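Alpha-L-arabinosidase (Xanthomonas axonopodis pv. citri, PDB 6D25) probably removes alpha-L-arabinofuranosyl side groups from arabinoxylans by hydrolysis, including those on internal di-substituted xylose units, as a trimeric GH51 enzyme. Local coordinates at residues E104-D109 and P161-Q166; G154-A159 and F197-E202; A168-A173 and A180-A185; P118-T123 and E130-G135; A53-T58 and I94-G99. All coordinates share one frame; numbering follows the deposited sequence. Where two conformers were deposited one is given.

From the N terminus, contact 5 closes the first loop, joining the ends of strands 51-52 and 93-96 of the barrel. Contact 1 opens next, in the long loop after strand 93-96, and closes on helix 161-172. Contact 4, a small hairpin turn, is nested inside it. Contact 2 crosses contact 1, because residues 154-159 come before residues 161-166 while its partner, 197-202, comes later. It joins the ends of strands 149-154 and 196-199. Contact 3 is nested within contact 2 and packs helix 161-172 on helix 178-185. Salt bridges tie contact 1 to contacts 3 and 4, and His55 links contact 5 to contact 4.

Contact 1 (E104-D109 and P161-Q166); sequences EYHWRD and PEEIAQ
His106 gives its ND1 hydrogen to the carboxylate of Glu163. The main bond runs from His106 ND1 to Glu163 OE2, at 2.9 Å, and uses the syn lone pair of that oxygen. The acceptor lies close to the imidazole plane, while the carboxylate plane is turned 44° against the ring. A weak second bond goes from the same ND1 to Glu163 OE1. Glu163 OE2 is also met by two waters. Water 1 donates to Glu163 OE2 at 2.9 Å and to Tyr105 O, and accepts from Trp107 N. Water 3 donates to Glu163 OE2 at 3.0 Å and accepts from Arg108 N. One carboxylate oxygen thus holds the turn at residues 105-108.

The loop after barrel strand 93-96 is in this way fixed to the N-terminal part of helix 161-172, which follows strand 149-154. This edge of the barrel faces other subunits. Glu162 of the third subunit packs on His106 and brings its carboxylate near that of Glu163.

Farther out, Trp107 leans on the helix. Its CG sits between the backbone N and the carbonyl carbon (chi1 72°), which turns the indole toward the helix and brings Trp107 NE1 to 3.1 Å from Glu163 O. Trp107 CZ2 touches Gln166 CB at 4.0 Å. Water 4 bridges Gln166 OE1 and Arg108 NE, and the Arg108 CG methylene lies over the centre of one indole face.

Contact 2 (G154-A159 and F197-E202); sequences GNVGDA and FGVGNE
Gly154 and Gly198 join the ends of two neighbouring barrel strands through one backbone bond between the segments, from Gly154 N to Gly198 O at 2.8 Å. Gly198 also bonds to Ile152 of strand 149-154. Packing is tight here. Phe197 CE1 comes to 3.8 Å from Gly154 CA, where there is no side chain to keep the ring off. Two residues on, Val156 points toward the other segment. Val156 CG2, anti to the carbonyl carbon, reaches Val199 CG1 at 3.7 Å and Gly200 N at 3.6 Å. Gly200 lets the chain pass close under Val156 with a positive phi of 98°. Val156 and Val199 also pack on Tyr222 of helix 212-224.

The other side is looser. Gly154 O lies 3.5 Å from Gly200 N and 3.3 Å from Asn201 ND2. Residues 157-159 swing away toward the third subunit, whose Arg221 bonds to Gly157 O. This loop is held by an Asx motif, in which Asn155 OD1 accepts from Asp158 N, and by a second, almost straight bond from Asn155 ND2 to Asp158 OD1 at 2.9 Å.

Glu202 follows Asn201 and stands near Glu324, which is where clan GH-A barrels generally carry their two carboxylates. Chemically, the join rests mainly on backbone bonding and apolar fit, gains little from polar side chains across it, and leaves the buried Val199 O without a partner in the model.

Contact 3 (A168-A173 and A180-A185); sequences AEYMTA and ANERRA
Arg183 reaches the C-terminal end of helix 161-172, holding Tyr170 O in the helix and Ala173 O just after it. Its NH1 and NH2 together grip Ala173 O end-on, at 2.9 and 3.0 Å, and both bonds lie near the guanidinium plane. NH1 also donates to Tyr170 O at 2.9 Å, from well above that carbonyl plane. The chain starts with CG anti to the backbone N, runs on extended, then bends at chi3 (62°), which brings the guanidinium back to the helix end. Such end carbonyls lack helical N-H partners, and the positive guanidinium probably suits them.

The same side chain starts on Tyr170. Arg183 CB sits over the centre of the ring face, 3.9 Å from its centroid, in a CH-pi contact. At the ring edge, Glu182 CG touches Tyr170 CE2 at 3.9 Å. The phenol OH goes on to His137 and Asn186. Ala173 CB and Ala180 CB meet at 4.0 Å.

The axes of helices 168-172 and 180-185 approach to 8.0 Å and cross at -54°. Helix 136-146 lies alongside, with His137 against Arg183 and Thr136 against Met171. The 188-189 loop supplies further carbonyls to Arg183, and Trp107 meets Tyr170.

Contact 4 (P118-T123 and E130-G135); sequences PIRVNT and ESNRFG
Glu130, paired through its backbone with Arg120, has a carboxylate gripped from several directions. Its OE1 accepts from His55 ND1 and from water 5, which lies 2.7 Å from this oxygen and takes a hydrogen from Asn122 ND2. Its OE2 accepts from Asn132 N at 2.8 Å on the anti side, and Tyr61 OH bonds to it as well. The chain leaves with CG anti to the backbone N and bends at chi2 (61°), which folds the carboxylate back toward the turn. With so many partners the buried group is probably ionised.

The backbone pair is antiparallel and hydrogen-bonded. Glu130 N donates to Arg120 O at 2.8 Å, and Arg120 N donates to Glu130 O at 2.9 Å. Beside them, Asn132 ND2 gives a nearly straight bond to Pro118 O at 2.9 Å, in its amide plane. The same nitrogen touches Arg120 CG at 3.6 Å, while the Arg120 guanidinium lies over Pro118 CB and turns to Asp109. Ile119 N bonds to Ser178 of the third subunit.

Ser131 OG accepts from Arg133 N in an ST turn, and Gly135 is the N-cap of helix 136-146. The pattern is that of a beta hairpin, strands 120-122 and 128-130, leading into a barrel helix.

Contact 5 (A53-T58 and I94-G99); sequences AEHLGT and IRWPGG
His55 sets its imidazole against the five-membered ring of Trp96, rim to rim, with the planes 56° apart. Trp96 NE1 donates to His55 NE2 at 2.9 Å. The acceptor nitrogen is met in the imidazole plane, but lies tilted 25° from the indole plane. With NE2 accepting, ND1 probably carries the proton, consistent with its bond to Glu130 OE1. Trp96 CG is anti to the backbone N, which brings the indole edge against the 53-55 chain, with CD1 3.3 Å from Ala53 O. Pro97 CB touches His55 CD2 at 3.8 Å.

These residues stand at the C-terminal ends of two parallel strands of the eight-stranded barrel, the first and second in its order. Backbone bonds carry the pairing past the strand ends. Ala53 N donates to Arg95 O at 2.9 Å, and His55 N donates to Pro97 O at 3.2 Å. The peptides before Pro97 and before Gly99 are cis, so the chain turns sharply at the barrel mouth.

Glu54 lies along this turn. Its extended side chain passes Gly98 CA at 3.8 Å from CG, and the carboxylate stops over Gly99, with OE2 3.5 Å from Gly99 C. There OE2 accepts from Phe101 N and Trp125 NE1, and OE1 from Gln373. A glycerol, probably from crystallisation, bonds to OE1 and may mark the substrate pocket. Arg95 of strand 93-96 forms a salt bridge with Glu324.

Contact 1 (E104-D109 and P161-Q166)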
# COMPACT_ATOMS: atom_id res chain seq x y z
N GLU A 104 -2.74 14.20 -1.10
CA GLU A 104 -3.72 13.87 -2.10
C GLU A 104 -3.34 14.44 -3.49
O GLU A 104 -4.10 14.31 -4.42
CB GLU A 104 -5.08 14.48 -1.76
CG GLU A 104 -5.78 13.86 -0.58
CD GLU A 104 -7.20 14.38 -0.35
OE1 GLU A 104 -7.55 15.52 -0.79
OE2 GLU A 104 -7.96 13.65 0.28
N TYR A 105 -2.19 15.04 -3.62
CA TYR A 105 -1.79 15.68 -4.89
C TYR A 105 -1.19 14.66 -5.86
O TYR A 105 -0.41 13.82 -5.44
CB TYR A 105 -0.76 16.76 -4.60
CG TYR A 105 -0.29 17.57 -5.78
CD1 TYR A 105 -1.17 18.38 -6.50
CD2 TYR A 105 1.05 17.61 -6.15
CE1 TYR A 105 -0.74 19.16 -7.56
CE2 TYR A 105 1.49 18.41 -7.18
CZ TYR A 105 0.61 19.20 -7.88
OH TYR A 105 1.05 19.99 -8.90
N HIS A 106 -1.54 14.80 -7.14
CA HIS A 106 -1.00 13.98 -8.22
C HIS A 106 -0.23 14.93 -9.13
O HIS A 106 -0.87 15.73 -9.86
CB HIS A 106 -2.11 13.19 -8.89
CG HIS A 106 -2.78 12.30 -7.89
ND1 HIS A 106 -2.16 11.16 -7.44
CD2 HIS A 106 -3.89 12.44 -7.15
CE1 HIS A 106 -2.85 10.63 -6.45
NE2 HIS A 106 -3.94 11.37 -6.26
N TRP A 107 1.10 14.82 -9.12
CA TRP A 107 1.95 15.80 -9.79
C TRP A 107 1.62 15.94 -11.29
O TRP A 107 1.80 17.02 -11.85
CB TRP A 107 3.43 15.46 -9.56
CG TRP A 107 3.92 14.28 -10.31
CD1 TRP A 107 3.95 12.99 -9.88
CD2 TRP A 107 4.48 14.28 -11.63
NE1 TRP A 107 4.49 12.19 -10.84
CE2 TRP A 107 4.83 12.94 -11.93
CE3 TRP A 107 4.77 15.27 -12.57
CZ2 TRP A 107 5.41 12.58 -13.15
CZ3 TRP A 107 5.35 14.91 -13.78
CH2 TRP A 107 5.67 13.59 -14.05
N ARG A 108 1.17 14.87 -11.94
CA ARG A 108 0.89 14.96 -13.38
C ARG A 108 -0.28 15.90 -13.66
O ARG A 108 -0.39 16.41 -14.78
CB ARG A 108 0.61 13.58 -13.99
CG ARG A 108 1.86 12.72 -14.12
CD ARG A 108 1.60 11.59 -15.11
NE ARG A 108 2.74 11.28 -15.93
CZ ARG A 108 3.25 12.02 -16.91
NH1 ARG A 108 2.67 13.08 -17.46
NH2 ARG A 108 4.42 11.65 -17.34
N ASP A 109 -1.12 16.13 -12.67
CA ASP A 109 -2.24 17.06 -12.81
C ASP A 109 -1.73 18.50 -13.00
O ASP A 109 -2.47 19.36 -13.45
CB ASP A 109 -3.17 17.02 -11.59
CG ASP A 109 -3.96 15.72 -11.43
OD1 ASP A 109 -4.05 14.95 -12.40
OD2 ASP A 109 -4.50 15.48 -10.32
N PRO A 161 4.04 4.21 -4.86
CA PRO A 161 5.35 4.83 -4.79
C PRO A 161 5.88 5.32 -6.15
O PRO A 161 6.75 6.20 -6.23
CB PRO A 161 6.29 3.75 -4.22
CG PRO A 161 5.35 2.83 -3.47
CD PRO A 161 4.07 2.85 -4.28
N GLU A 162 5.37 4.75 -7.22
CA GLU A 162 5.86 5.09 -8.54
C GLU A 162 5.61 6.58 -8.82
O GLU A 162 6.36 7.17 -9.60
CB GLU A 162 5.26 4.17 -9.61
CG GLU A 162 3.95 4.67 -10.22
CD GLU A 162 3.15 3.59 -10.91
OE1 GLU A 162 3.46 3.31 -12.14
OE2 GLU A 162 2.25 3.00 -10.22
N GLU A 163 4.59 7.21 -8.20
CA GLU A 163 4.34 8.60 -8.51
C GLU A 163 5.50 9.50 -8.04
O GLU A 163 5.99 10.32 -8.83
CB GLU A 163 3.05 9.14 -7.87
CG GLU A 163 1.85 8.77 -8.66
CD GLU A 163 0.56 9.49 -8.32
OE1 GLU A 163 -0.43 8.75 -8.19
OE2 GLU A 163 0.55 10.76 -8.26
N ILE A 164 5.92 9.42 -6.79
CA ILE A 164 7.01 10.27 -6.36
C ILE A 164 8.32 9.87 -7.08
O ILE A 164 9.14 10.74 -7.32
CB ILE A 164 7.18 10.31 -4.83
CG1 ILE A 164 7.45 8.93 -4.22
CG2 ILE A 164 6.01 11.01 -4.21
CD1 ILE A 164 7.69 8.97 -2.73
N ALA A 165 8.51 8.60 -7.42
CA ALA A 165 9.68 8.19 -8.14
C ALA A 165 9.76 8.91 -9.51
O ALA A 165 10.81 9.45 -9.91
CB ALA A 165 9.71 6.69 -8.34
N GLN A 166 8.65 8.91 -10.19
CA GLN A 166 8.59 9.56 -11.53
C GLN A 166 8.71 11.08 -11.39
O GLN A 166 9.29 11.71 -12.21
CB GLN A 166 7.32 9.14 -12.26
CG GLN A 166 7.39 7.66 -12.68
CD GLN A 166 6.35 7.28 -13.71
OE1 GLN A 166 5.29 7.87 -13.73
NE2 GLN A 166 6.68 6.30 -14.54
O HOH W 1 2.07 12.88 -7.05
O HOH W 2 3.65 9.31 -12.02
O HOH W 3 0.68 12.08 -10.93
O HOH W 4 4.45 9.02 -16.16

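Contact 2 (G154-A159 and F197-E202)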
# COMPACT_ATOMS: atom_id res chain seq x y z
N GLY A 154 6.10 15.12 -1.15
CA GLY A 154 5.59 14.03 -1.99
C GLY A 154 4.40 13.29 -1.39
O GLY A 154 4.16 13.28 -0.15
N ASN A 155 3.61 12.69 -2.27
CA ASN A 155 2.37 11.99 -1.93
C ASN A 155 2.69 10.52 -1.62
O ASN A 155 3.06 9.73 -2.50
CB ASN A 155 1.38 12.08 -3.10
CG ASN A 155 0.03 11.42 -2.83
OD1 ASN A 155 -0.06 10.55 -1.96
ND2 ASN A 155 -1.01 11.78 -3.57
N VAL A 156 2.52 10.17 -0.34
CA VAL A 156 2.61 8.83 0.14
C VAL A 156 1.22 8.27 0.47
O VAL A 156 0.95 7.10 0.19
CB VAL A 156 3.57 8.80 1.34
CG1 VAL A 156 3.42 7.56 2.14
CG2 VAL A 156 5.00 8.97 0.86
N GLY A 157 0.32 9.09 0.94
CA GLY A 157 -0.98 8.61 1.44
C GLY A 157 -1.86 7.95 0.40
O GLY A 157 -2.35 6.85 0.63
N ASP A 158 -2.12 8.65 -0.71
CA ASP A 158 -3.12 8.13 -1.64
C ASP A 158 -2.53 7.70 -3.00
O ASP A 158 -3.25 7.05 -3.80
CB ASP A 158 -4.35 9.04 -1.68
CG ASP A 158 -4.48 9.99 -2.83
OD1 ASP A 158 -3.46 10.31 -3.44
OD2 ASP A 158 -5.62 10.41 -3.07
N ALA A 159 -1.23 7.75 -3.15
CA ALA A 159 -0.56 7.33 -4.40
C ALA A 159 0.28 6.08 -4.14
O ALA A 159 0.75 5.85 -3.01
CB ALA A 159 0.34 8.45 -4.87
N PHE A 197 13.17 16.59 -0.05
CA PHE A 197 11.99 15.87 -0.53
C PHE A 197 11.31 15.20 0.68
O PHE A 197 11.93 14.35 1.35
CB PHE A 197 12.37 14.82 -1.57
CG PHE A 197 11.20 14.33 -2.39
CD1 PHE A 197 10.30 13.44 -1.86
CD2 PHE A 197 11.00 14.81 -3.67
CE1 PHE A 197 9.21 13.00 -2.61
CE2 PHE A 197 9.90 14.41 -4.42
CZ PHE A 197 9.00 13.53 -3.88
N GLY A 198 10.11 15.66 0.99
CA GLY A 198 9.30 15.10 2.09
C GLY A 198 8.57 13.84 1.67
O GLY A 198 7.83 13.82 0.67
N VAL A 199 8.77 12.78 2.40
CA VAL A 199 8.18 11.48 2.08
C VAL A 199 6.96 11.25 2.96
O VAL A 199 6.98 10.42 3.89
CB VAL A 199 9.21 10.35 2.15
CG1 VAL A 199 8.65 9.05 1.63
CG2 VAL A 199 10.47 10.69 1.38
N GLY A 200 5.91 12.00 2.64
CA GLY A 200 4.63 11.97 3.38
C GLY A 200 4.53 13.11 4.36
O GLY A 200 5.54 13.58 4.87
N ASN A 201 3.31 13.57 4.59
CA ASN A 201 3.02 14.75 5.44
C ASN A 201 1.90 14.37 6.44
O ASN A 201 0.91 13.81 6.10
CB ASN A 201 2.63 15.94 4.56
CG ASN A 201 3.57 16.15 3.38
OD1 ASN A 201 4.63 16.81 3.54
ND2 ASN A 201 3.32 15.46 2.24
N GLU A 202 2.10 14.55 7.71
CA GLU A 202 1.00 14.35 8.70
C GLU A 202 0.37 12.94 8.51
O GLU A 202 -0.85 12.78 8.45
CB GLU A 202 -0.04 15.49 8.62
CG GLU A 202 0.47 16.91 9.03
CD GLU A 202 -0.53 17.88 9.71
OE1 GLU A 202 -1.77 17.57 9.74
OE2 GLU A 202 -0.07 18.99 10.27

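Contact 3 (A168-A173 and A180-A185)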
# COMPACT_ATOMS: atom_id res chain seq x y z
N ALA A 168 10.39 12.84 -9.14
CA ALA A 168 11.78 13.16 -8.91
C ALA A 168 12.58 13.06 -10.23
O ALA A 168 13.42 13.94 -10.49
CB ALA A 168 12.38 12.22 -7.89
N GLU A 169 12.32 12.04 -11.03
CA GLU A 169 13.02 11.90 -12.31
C GLU A 169 12.65 13.07 -13.24
O GLU A 169 13.54 13.69 -13.87
CB GLU A 169 12.71 10.56 -13.00
CG GLU A 169 13.36 10.39 -14.38
CD GLU A 169 13.02 9.09 -15.10
OE1 GLU A 169 12.79 8.08 -14.36
OE2 GLU A 169 12.93 9.07 -16.42
N TYR A 170 11.36 13.37 -13.34
CA TYR A 170 10.89 14.45 -14.18
C TYR A 170 11.65 15.74 -13.86
O TYR A 170 12.10 16.46 -14.75
CB TYR A 170 9.40 14.67 -13.95
CG TYR A 170 8.76 15.75 -14.79
CD1 TYR A 170 8.72 17.05 -14.34
CD2 TYR A 170 8.21 15.46 -16.02
CE1 TYR A 170 8.11 18.05 -15.09
CE2 TYR A 170 7.60 16.44 -16.78
CZ TYR A 170 7.53 17.74 -16.31
OH TYR A 170 6.92 18.71 -17.07
N MET A 171 11.78 16.03 -12.58
CA MET A 171 12.35 17.31 -12.15
C MET A 171 13.89 17.34 -12.26
O MET A 171 14.43 18.43 -12.48
CB MET A 171 11.95 17.64 -10.71
CG MET A 171 10.49 18.11 -10.61
SD MET A 171 10.07 18.70 -8.94
CE MET A 171 10.00 17.17 -8.03
N THR A 172 14.57 16.20 -12.05
CA THR A 172 16.05 16.22 -11.81
C THR A 172 16.86 15.46 -12.87
O THR A 172 18.05 15.61 -12.88
CB THR A 172 16.40 15.63 -10.43
OG1 THR A 172 16.08 14.23 -10.36
CG2 THR A 172 15.71 16.37 -9.31
N ALA A 173 16.26 14.66 -13.74
CA ALA A 173 17.03 13.81 -14.65
C ALA A 173 17.73 14.66 -15.71
O ALA A 173 17.09 15.46 -16.39
CB ALA A 173 16.16 12.76 -15.29
N ALA A 180 12.33 13.09 -18.58
CA ALA A 180 13.16 14.29 -18.73
C ALA A 180 12.75 15.05 -20.00
O ALA A 180 12.70 16.26 -20.00
CB ALA A 180 14.63 13.92 -18.77
N ASN A 181 12.48 14.34 -21.08
CA ASN A 181 12.11 14.98 -22.33
C ASN A 181 10.72 15.65 -22.22
O ASN A 181 10.44 16.61 -22.93
CB ASN A 181 12.14 14.01 -23.48
CG ASN A 181 13.54 13.56 -23.85
OD1 ASN A 181 14.52 14.19 -23.47
ND2 ASN A 181 13.65 12.54 -24.66
N GLU A 182 9.86 15.13 -21.37
CA GLU A 182 8.58 15.72 -21.12
C GLU A 182 8.75 17.06 -20.38
O GLU A 182 8.10 18.06 -20.73
CB GLU A 182 7.70 14.74 -20.35
CG GLU A 182 6.27 15.21 -20.23
CD GLU A 182 5.34 14.24 -19.51
OE1 GLU A 182 5.75 13.09 -19.23
OE2 GLU A 182 4.16 14.65 -19.31
N ARG A 183 9.63 17.10 -19.37
CA ARG A 183 10.01 18.36 -18.75
C ARG A 183 10.52 19.36 -19.81
O ARG A 183 10.13 20.55 -19.81
CB ARG A 183 11.08 18.13 -17.68
CG ARG A 183 11.53 19.40 -16.99
CD ARG A 183 12.86 19.28 -16.26
NE ARG A 183 13.98 18.96 -17.14
CZ ARG A 183 14.83 17.92 -17.01
NH1 ARG A 183 14.62 16.95 -16.12
NH2 ARG A 183 15.91 17.88 -17.80
N ARG A 184 11.39 18.90 -20.70
CA ARG A 184 11.93 19.77 -21.76
C ARG A 184 10.79 20.26 -22.67
O ARG A 184 10.77 21.44 -23.03
CB ARG A 184 13.02 19.07 -22.56
CG ARG A 184 14.20 18.59 -21.72
CD ARG A 184 15.39 18.15 -22.58
NE ARG A 184 16.53 17.85 -21.71
CZ ARG A 184 16.83 16.67 -21.20
NH1 ARG A 184 16.15 15.61 -21.57
NH2 ARG A 184 17.80 16.59 -20.28
N ALA A 185 9.87 19.39 -23.05
CA ALA A 185 8.73 19.73 -23.92
C ALA A 185 7.89 20.84 -23.24
O ALA A 185 7.32 21.71 -23.93
CB ALA A 185 7.87 18.51 -24.18

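Contact 4 (P118-T123 and E130-G135)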
# COMPACT_ATOMS: atom_id res chain seq x y z
N PRO A 118 -6.22 18.99 -15.28
CA PRO A 118 -7.53 18.78 -14.70
C PRO A 118 -7.81 19.74 -13.54
O PRO A 118 -6.90 20.15 -12.82
CB PRO A 118 -7.51 17.33 -14.24
CG PRO A 118 -6.07 17.11 -13.93
CD PRO A 118 -5.34 17.84 -15.04
N ILE A 119 -9.05 20.12 -13.39
CA ILE A 119 -9.51 20.83 -12.23
C ILE A 119 -9.82 19.79 -11.16
O ILE A 119 -10.61 18.87 -11.40
CB ILE A 119 -10.73 21.70 -12.57
CG1 ILE A 119 -10.40 22.66 -13.72
CG2 ILE A 119 -11.25 22.41 -11.34
CD1 ILE A 119 -11.57 23.42 -14.22
N ARG A 120 -9.22 19.95 -10.01
CA ARG A 120 -9.40 19.03 -8.89
C ARG A 120 -10.15 19.78 -7.79
O ARG A 120 -10.52 20.97 -7.94
CB ARG A 120 -8.06 18.48 -8.41
CG ARG A 120 -7.33 17.63 -9.46
CD ARG A 120 -8.13 16.43 -9.91
NE ARG A 120 -7.34 15.51 -10.71
CZ ARG A 120 -7.85 14.68 -11.63
NH1 ARG A 120 -9.16 14.60 -11.84
NH2 ARG A 120 -7.00 13.91 -12.33
N VAL A 121 -10.41 19.07 -6.70
CA VAL A 121 -11.14 19.64 -5.57
C VAL A 121 -10.14 19.73 -4.43
O VAL A 121 -9.42 18.72 -4.12
CB VAL A 121 -12.34 18.77 -5.17
CG1 VAL A 121 -13.05 19.33 -3.94
CG2 VAL A 121 -13.32 18.63 -6.34
N ASN A 122 -10.06 20.91 -3.80
CA ASN A 122 -9.25 21.06 -2.62
C ASN A 122 -10.10 20.60 -1.42
O ASN A 122 -10.87 21.40 -0.84
CB ASN A 122 -8.73 22.49 -2.46
CG ASN A 122 -7.63 22.54 -1.42
OD1 ASN A 122 -7.71 21.80 -0.43
ND2 ASN A 122 -6.64 23.39 -1.61
N THR A 123 -10.03 19.31 -1.11
CA THR A 123 -10.99 18.70 -0.18
C THR A 123 -10.81 19.25 1.24
O THR A 123 -11.81 19.48 1.94
CB THR A 123 -10.86 17.17 -0.14
OG1 THR A 123 -9.54 16.86 0.33
CG2 THR A 123 -11.05 16.50 -1.49
N GLU A 130 -9.47 23.49 -7.54
CA GLU A 130 -8.06 23.71 -7.73
C GLU A 130 -7.77 23.61 -9.24
O GLU A 130 -7.94 22.54 -9.83
CB GLU A 130 -7.31 22.64 -6.93
CG GLU A 130 -5.84 22.43 -7.30
CD GLU A 130 -4.97 23.66 -7.12
OE1 GLU A 130 -4.90 24.16 -5.98
OE2 GLU A 130 -4.37 24.14 -8.15
N SER A 131 -7.37 24.71 -9.87
CA SER A 131 -7.18 24.78 -11.35
C SER A 131 -5.91 24.05 -11.79
O SER A 131 -5.76 23.72 -12.96
CB SER A 131 -7.09 26.22 -11.78
OG SER A 131 -5.88 26.78 -11.30
N ASN A 132 -4.99 23.84 -10.87
CA ASN A 132 -3.67 23.29 -11.18
C ASN A 132 -2.87 24.19 -12.15
O ASN A 132 -1.89 23.73 -12.76
CB ASN A 132 -3.70 21.85 -11.64
CG ASN A 132 -3.99 20.91 -10.49
OD1 ASN A 132 -3.25 20.91 -9.52
ND2 ASN A 132 -5.09 20.16 -10.56
N ARG A 133 -3.21 25.48 -12.22
CA ARG A 133 -2.45 26.37 -13.07
C ARG A 133 -1.06 26.61 -12.48
O ARG A 133 -0.12 26.88 -13.20
CB ARG A 133 -3.21 27.68 -13.26
CG ARG A 133 -2.55 28.65 -14.21
CD ARG A 133 -2.41 28.15 -15.61
NE ARG A 133 -1.57 29.00 -16.41
CZ ARG A 133 -0.24 28.85 -16.54
NH1 ARG A 133 0.40 27.96 -15.79
NH2 ARG A 133 0.43 29.62 -17.40
N PHE A 134 -0.96 26.55 -11.15
CA PHE A 134 0.31 26.60 -10.49
C PHE A 134 0.73 25.17 -10.16
O PHE A 134 0.17 24.55 -9.24
CB PHE A 134 0.22 27.43 -9.20
CG PHE A 134 1.54 27.79 -8.55
CD1 PHE A 134 2.24 28.90 -8.94
CD2 PHE A 134 2.07 27.04 -7.52
CE1 PHE A 134 3.40 29.31 -8.33
CE2 PHE A 134 3.25 27.41 -6.90
CZ PHE A 134 3.92 28.55 -7.31
N GLY A 135 1.66 24.64 -10.97
CA GLY A 135 2.11 23.28 -10.86
C GLY A 135 3.63 23.21 -10.76
O GLY A 135 4.29 24.19 -10.39
O HOH W 5 -6.61 24.69 -3.99

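Contact 5 (A53-T58 and I94-G99)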
# COMPACT_ATOMS: atom_id res chain seq x y z
N ALA A 53 4.29 27.01 1.59
CA ALA A 53 3.23 27.50 0.75
C ALA A 53 2.34 26.34 0.27
O ALA A 53 2.57 25.79 -0.83
CB ALA A 53 3.81 28.26 -0.40
N GLU A 54 1.33 25.99 1.07
CA GLU A 54 0.37 24.97 0.70
C GLU A 54 -0.62 25.56 -0.30
O GLU A 54 -0.92 26.76 -0.26
CB GLU A 54 -0.38 24.46 1.94
CG GLU A 54 -1.35 23.31 1.70
CD GLU A 54 -1.82 22.60 2.96
OE1 GLU A 54 -1.50 23.09 4.07
OE2 GLU A 54 -2.52 21.56 2.84
N HIS A 55 -1.21 24.67 -1.12
CA HIS A 55 -2.37 25.05 -1.91
C HIS A 55 -3.57 25.15 -0.98
O HIS A 55 -4.21 24.13 -0.69
CB HIS A 55 -2.62 24.07 -3.05
CG HIS A 55 -1.68 24.25 -4.18
ND1 HIS A 55 -2.14 24.49 -5.43
CD2 HIS A 55 -0.34 24.35 -4.23
CE1 HIS A 55 -1.09 24.68 -6.23
NE2 HIS A 55 0.02 24.61 -5.52
N LEU A 56 -3.83 26.36 -0.51
CA LEU A 56 -4.79 26.58 0.57
C LEU A 56 -5.29 28.03 0.47
O LEU A 56 -4.47 28.94 0.50
CB LEU A 56 -4.08 26.33 1.91
CG LEU A 56 -4.96 26.15 3.14
CD1 LEU A 56 -4.15 25.57 4.29
CD2 LEU A 56 -5.69 27.42 3.57
N GLY A 57 -6.59 28.21 0.34
CA GLY A 57 -7.18 29.54 0.33
C GLY A 57 -6.59 30.40 -0.78
O GLY A 57 -6.55 29.96 -1.97
N THR A 58 -6.07 31.57 -0.42
CA THR A 58 -5.45 32.46 -1.37
C THR A 58 -3.93 32.46 -1.18
O THR A 58 -3.23 33.42 -1.59
CB THR A 58 -6.07 33.85 -1.31
OG1 THR A 58 -5.91 34.33 0.03
CG2 THR A 58 -7.52 33.88 -1.75
N ILE A 94 11.34 26.96 0.35
CA ILE A 94 9.89 26.92 0.45
C ILE A 94 9.44 25.47 0.30
O ILE A 94 9.79 24.81 -0.70
CB ILE A 94 9.21 27.78 -0.63
CG1 ILE A 94 9.67 29.24 -0.59
CG2 ILE A 94 7.68 27.66 -0.48
CD1 ILE A 94 9.16 30.08 -1.76
N ARG A 95 8.64 25.02 1.26
CA ARG A 95 7.98 23.71 1.19
C ARG A 95 6.66 23.84 0.43
O ARG A 95 5.87 24.74 0.72
CB ARG A 95 7.72 23.13 2.58
CG ARG A 95 7.09 21.75 2.47
CD ARG A 95 7.00 20.76 3.63
NE ARG A 95 6.22 21.23 4.70
CZ ARG A 95 5.34 20.55 5.44
NH1 ARG A 95 4.93 19.29 5.18
NH2 ARG A 95 4.84 21.20 6.46
N TRP A 96 6.44 22.96 -0.53
CA TRP A 96 5.29 22.97 -1.41
C TRP A 96 5.04 21.55 -1.92
O TRP A 96 6.02 20.83 -2.12
CB TRP A 96 5.56 23.96 -2.56
CG TRP A 96 4.60 23.93 -3.70
CD1 TRP A 96 3.50 24.73 -3.85
CD2 TRP A 96 4.66 23.12 -4.88
NE1 TRP A 96 2.87 24.45 -5.03
CE2 TRP A 96 3.55 23.47 -5.68
CE3 TRP A 96 5.52 22.13 -5.34
CZ2 TRP A 96 3.27 22.85 -6.89
CZ3 TRP A 96 5.27 21.53 -6.57
CH2 TRP A 96 4.14 21.86 -7.31
N PRO A 97 3.80 21.12 -2.16
CA PRO A 97 2.55 21.89 -2.08
C PRO A 97 1.69 21.63 -0.83
O PRO A 97 0.51 22.01 -0.78
CB PRO A 97 1.80 21.39 -3.32
CG PRO A 97 2.16 19.92 -3.37
CD PRO A 97 3.60 19.91 -2.95
N GLY A 98 2.27 21.05 0.21
CA GLY A 98 1.58 20.87 1.47
C GLY A 98 2.50 20.26 2.50
O GLY A 98 3.68 20.14 2.22
N GLY A 99 2.00 19.93 3.70
CA GLY A 99 0.62 20.12 4.08
C GLY A 99 -0.27 18.96 3.69
O GLY A 99 0.12 18.10 2.89